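Local coordinates for colicin-D (Escherichia coli, PDB 5ZNM), which kills Escherichia coli and closely related bacteria by inhibiting protein synthesis, here as its central domain together with its C-terminal tRNase domain, at residues Gln45-Val57 with Ala60-Asp72. Sequence-based numbering, arbitrary orientation.
Sequences QGALVLNNTASSV and AMTGTGVWTAAGD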
loop_
_atom_site.group_PDB
_atom_site.type_symbol
_atom_site.label_atom_id
_atom_site.label_comp_id
_atom_site.label_asym_id
_atom_site.label_seq_id
_atom_site.Cartn_x
_atom_site.Cartn_y
_atom_site.Cartn_z
ATOM N N GLN A 45 16.037 20.773 -4.736
ATOM C CA GLN A 45 15.173 20.635 -5.908
ATOM C C GLN A 45 15.456 19.349 -6.682
ATOM O O GLN A 45 14.531 18.727 -7.216
ATOM C CB GLN A 45 15.323 21.857 -6.820
ATOM C CG GLN A 45 16.545 21.850 -7.749
ATOM C CD GLN A 45 17.850 22.212 -7.052
ATOM O OE1 GLN A 45 17.958 22.156 -5.822
ATOM N NE2 GLN A 45 18.853 22.593 -7.845
ATOM N N GLY A 46 16.716 18.924 -6.746
ATOM C CA GLY A 46 17.066 17.755 -7.535
ATOM C C GLY A 46 17.302 16.493 -6.724
ATOM O O GLY A 46 17.958 15.559 -7.200
ATOM N N ALA A 47 16.772 16.446 -5.504
ATOM C CA ALA A 47 16.970 15.280 -4.652
ATOM C C ALA A 47 16.101 14.120 -5.117
ATOM O O ALA A 47 14.931 14.297 -5.467
ATOM C CB ALA A 47 16.647 15.618 -3.196
ATOM N N LEU A 48 16.690 12.927 -5.139
ATOM C CA LEU A 48 15.967 11.673 -5.319
ATOM C C LEU A 48 16.117 10.882 -4.034
ATOM O O LEU A 48 17.243 10.619 -3.599
ATOM C CB LEU A 48 16.523 10.866 -6.488
ATOM C CG LEU A 48 16.213 11.288 -7.917
ATOM C CD1 LEU A 48 17.096 10.461 -8.835
ATOM C CD2 LEU A 48 14.735 11.050 -8.223
ATOM N N VAL A 49 14.995 10.503 -3.427
ATOM C CA VAL A 49 15.016 9.834 -2.133
ATOM C C VAL A 49 14.387 8.452 -2.261
ATOM O O VAL A 49 13.294 8.300 -2.830
ATOM C CB VAL A 49 14.288 10.658 -1.056
ATOM C CG1 VAL A 49 14.394 9.970 0.328
ATOM C CG2 VAL A 49 14.824 12.079 -1.031
ATOM N N LEU A 50 15.094 7.454 -1.735
ATOM C CA LEU A 50 14.566 6.135 -1.421
ATOM C C LEU A 50 14.165 6.094 0.048
ATOM O O LEU A 50 14.926 6.532 0.917
ATOM C CB LEU A 50 15.618 5.054 -1.679
ATOM C CG LEU A 50 16.035 4.779 -3.113
ATOM C CD1 LEU A 50 17.391 4.086 -3.152
ATOM C CD2 LEU A 50 14.946 3.927 -3.773
ATOM N N ASN A 51 12.987 5.559 0.333
ATOM C CA ASN A 51 12.587 5.317 1.709
ATOM C C ASN A 51 12.842 3.858 2.052
ATOM O O ASN A 51 12.649 2.976 1.213
ATOM C CB ASN A 51 11.114 5.670 1.923
ATOM C CG ASN A 51 10.866 7.159 1.876
ATOM O OD1 ASN A 51 11.779 7.958 2.124
ATOM N ND2 ASN A 51 9.623 7.549 1.568
ATOM N N ASN A 52 13.276 3.591 3.288
ATOM C CA ASN A 52 13.456 2.208 3.709
ATOM C C ASN A 52 12.175 1.609 4.306
ATOM O O ASN A 52 12.235 0.822 5.246
ATOM C CB ASN A 52 14.635 2.085 4.681
ATOM C CG ASN A 52 15.985 1.995 3.963
ATOM O OD1 ASN A 52 17.040 1.865 4.595
ATOM N ND2 ASN A 52 15.954 2.060 2.646
ATOM N N THR A 53 11.019 1.985 3.773
ATOM C CA THR A 53 9.763 1.292 4.034
ATOM C C THR A 53 9.827 -0.133 3.490
ATOM O O THR A 53 9.950 -0.334 2.281
ATOM C CB THR A 53 8.636 2.063 3.350
ATOM O OG1 THR A 53 8.775 3.458 3.665
ATOM C CG2 THR A 53 7.272 1.548 3.809
ATOM N N ALA A 54 9.741 -1.126 4.367
ATOM C CA ALA A 54 10.034 -2.486 3.929
ATOM C C ALA A 54 8.950 -3.011 2.993
ATOM O O ALA A 54 7.762 -2.710 3.158
ATOM C CB ALA A 54 10.178 -3.417 5.131
ATOM N N SER A 55 9.374 -3.805 2.006
ATOM C CA SER A 55 8.461 -4.500 1.097
ATOM C C SER A 55 7.597 -3.529 0.300
ATOM O O SER A 55 6.444 -3.816 -0.002
ATOM C CB SER A 55 7.570 -5.495 1.852
ATOM O OG SER A 55 8.360 -6.521 2.440
ATOM N N SER A 56 8.132 -2.367 -0.047
ATOM C CA SER A 56 7.334 -1.341 -0.695
ATOM C C SER A 56 7.770 -1.163 -2.144
ATOM O O SER A 56 8.891 -1.488 -2.528
ATOM C CB SER A 56 7.446 -0.012 0.067
ATOM O OG SER A 56 8.782 0.500 0.035
ATOM N N VAL A 57 6.843 -0.668 -2.950
ATOM C CA VAL A 57 7.133 -0.172 -4.295
ATOM C C VAL A 57 7.130 1.345 -4.225
ATOM O O VAL A 57 6.243 1.941 -3.602
ATOM C CB VAL A 57 6.093 -0.678 -5.314
ATOM C CG1 VAL A 57 6.378 -0.101 -6.715
ATOM C CG2 VAL A 57 6.065 -2.204 -5.342
ATOM N N ALA A 60 9.848 7.865 -7.285
ATOM C CA ALA A 60 10.273 9.192 -6.877
ATOM C C ALA A 60 10.562 10.016 -8.119
ATOM O O ALA A 60 11.085 9.501 -9.113
ATOM C CB ALA A 60 11.512 9.135 -5.965
ATOM N N MET A 61 10.196 11.289 -8.062
ATOM C CA MET A 61 10.447 12.226 -9.148
ATOM C C MET A 61 10.976 13.517 -8.539
ATOM O O MET A 61 10.408 14.016 -7.564
ATOM C CB MET A 61 9.168 12.474 -9.952
ATOM C CG MET A 61 8.546 11.205 -10.546
ATOM S SD MET A 61 6.728 11.131 -10.440
ATOM C CE MET A 61 6.500 10.788 -8.688
ATOM N N THR A 62 12.078 14.038 -9.086
ATOM C CA THR A 62 12.619 15.298 -8.583
ATOM C C THR A 62 11.538 16.373 -8.575
ATOM O O THR A 62 10.745 16.495 -9.516
ATOM C CB THR A 62 13.812 15.757 -9.427
ATOM O OG1 THR A 62 13.425 15.818 -10.801
ATOM C CG2 THR A 62 14.986 14.790 -9.279
ATOM N N GLY A 63 11.474 17.119 -7.473
ATOM C CA GLY A 63 10.539 18.214 -7.335
ATOM C C GLY A 63 9.117 17.849 -6.954
ATOM O O GLY A 63 8.315 18.760 -6.709
ATOM N N THR A 64 8.753 16.556 -6.917
ATOM C CA THR A 64 7.389 16.193 -6.542
ATOM C C THR A 64 7.308 15.004 -5.587
ATOM O O THR A 64 6.242 14.399 -5.474
ATOM C CB THR A 64 6.516 15.864 -7.765
ATOM O OG1 THR A 64 6.991 14.666 -8.387
ATOM C CG2 THR A 64 6.525 17.003 -8.779
ATOM N N GLY A 65 8.388 14.623 -4.926
ATOM C CA GLY A 65 8.282 13.664 -3.831
ATOM C C GLY A 65 8.237 12.195 -4.231
ATOM O O GLY A 65 8.472 11.796 -5.378
ATOM N N VAL A 66 7.907 11.375 -3.232
ATOM C CA VAL A 66 7.933 9.920 -3.338
ATOM C C VAL A 66 6.511 9.384 -3.227
ATOM O O VAL A 66 5.774 9.744 -2.302
ATOM C CB VAL A 66 8.826 9.299 -2.250
ATOM C CG1 VAL A 66 8.755 7.777 -2.306
ATOM C CG2 VAL A 66 10.262 9.794 -2.428
ATOM N N TRP A 67 6.138 8.528 -4.173
ATOM C CA TRP A 67 4.925 7.725 -4.101
ATOM C C TRP A 67 5.286 6.331 -3.595
ATOM O O TRP A 67 6.248 5.730 -4.079
ATOM C CB TRP A 67 4.286 7.643 -5.488
ATOM C CG TRP A 67 3.025 6.811 -5.597
ATOM C CD1 TRP A 67 1.749 7.245 -5.444
ATOM C CD2 TRP A 67 2.944 5.426 -5.944
ATOM N NE1 TRP A 67 0.868 6.212 -5.669
ATOM C CE2 TRP A 67 1.580 5.083 -5.977
ATOM C CE3 TRP A 67 3.896 4.440 -6.228
ATOM C CZ2 TRP A 67 1.141 3.793 -6.266
ATOM C CZ3 TRP A 67 3.463 3.166 -6.530
ATOM C CH2 TRP A 67 2.089 2.851 -6.548
ATOM N N THR A 68 4.512 5.817 -2.636
ATOM C CA THR A 68 4.777 4.532 -1.995
ATOM C C THR A 68 3.556 3.623 -2.115
ATOM O O THR A 68 2.414 4.076 -1.977
ATOM C CB THR A 68 5.118 4.732 -0.500
ATOM O OG1 THR A 68 6.280 5.565 -0.377
ATOM C CG2 THR A 68 5.389 3.405 0.169
ATOM N N ALA A 69 3.791 2.344 -2.387
ATOM C CA ALA A 69 2.736 1.340 -2.290
ATOM C C ALA A 69 3.263 0.172 -1.479
ATOM O O ALA A 69 4.354 -0.334 -1.758
ATOM C CB ALA A 69 2.276 0.856 -3.659
ATOM N N ALA A 70 2.500 -0.249 -0.475
ATOM C CA ALA A 70 2.867 -1.402 0.322
ATOM C C ALA A 70 1.606 -2.183 0.658
ATOM O O ALA A 70 0.502 -1.634 0.669
ATOM C CB ALA A 70 3.617 -0.996 1.605
ATOM N N GLY A 71 1.781 -3.467 0.899
ATOM C CA GLY A 71 0.666 -4.343 1.166
ATOM C C GLY A 71 0.275 -5.149 -0.052
ATOM O O GLY A 71 0.926 -5.155 -1.098
ATOM N N ASP A 72 -0.840 -5.839 0.095
ATOM C CA ASP A 72 -1.281 -6.703 -0.979
ATOM C C ASP A 72 -1.746 -5.863 -2.155
ATOM O O ASP A 72 -1.490 -6.207 -3.318
ATOM C CB ASP A 72 -2.347 -7.622 -0.407
ATOM C CG ASP A 72 -2.028 -8.007 1.044
ATOM O OD1 ASP A 72 -0.889 -8.452 1.317
ATOM O OD2 ASP A 72 -2.870 -7.792 1.926
HETATM O O HOH W 1 13.337 16.682 -5.308
HETATM O O HOH W 2 7.751 5.191 1.857
HETATM O O HOH W 3 4.162 -4.900 0.952
#
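Ala60 sets its methyl against the carbonyl of Val49, CB to O 3.7 Å, while CD2 of Leu48 lies beside Ala60 and meets CG2 of Thr62 at 3.9 Å, the two side chains crossing at a slant. That threonine methyl, anti to its own carbonyl carbon, also lies near the backbone oxygens of Gly46 and Ala47; its hydroxyl turns elsewhere, to Glu125 N. At the hairpin turn a water accepts from Gly63 N and lies within donating distance of the Gln45 and Ala47 carbonyls. Beyond the classic beta bulge of Thr64 and Gly65 opposite Met61, Val66 sets its two methyls against strand 49-51: CG2 at Val49 O (3.4 Å), CG1 beside Asn51 ND2, the two side chains passing in opposite directions. Thr68 splits its roles. Its methyl packs on Ser56 CB, whereas OG1, beside its backbone N (chi1 -60°), bonds a water that accepts from Asn51 ND2 and also bonds Thr53 OG1, linking the segments; Asn51 OD1 bonds Thr232 OG1, and Thr53 OG1 bonds Gln216 N. Ala69 forms the one direct hydrogen-bonded pair, its N and O each 2.8 Å from Val57 O and N, nearly straight and in the carbonyl planes. Ser56, whose OG bonds back to Thr53 O across a type II turn, brings CB to 4.2 Å from Ala70 CB. Ala70 also pairs with a strand of the second subunit, extending the sheet across the interface. Segment 45-57 thus passes from strand 49-51 of one sheet into an antiparallel beta hairpin, 56-61 with 65-71, at the edge, within this chain, of another.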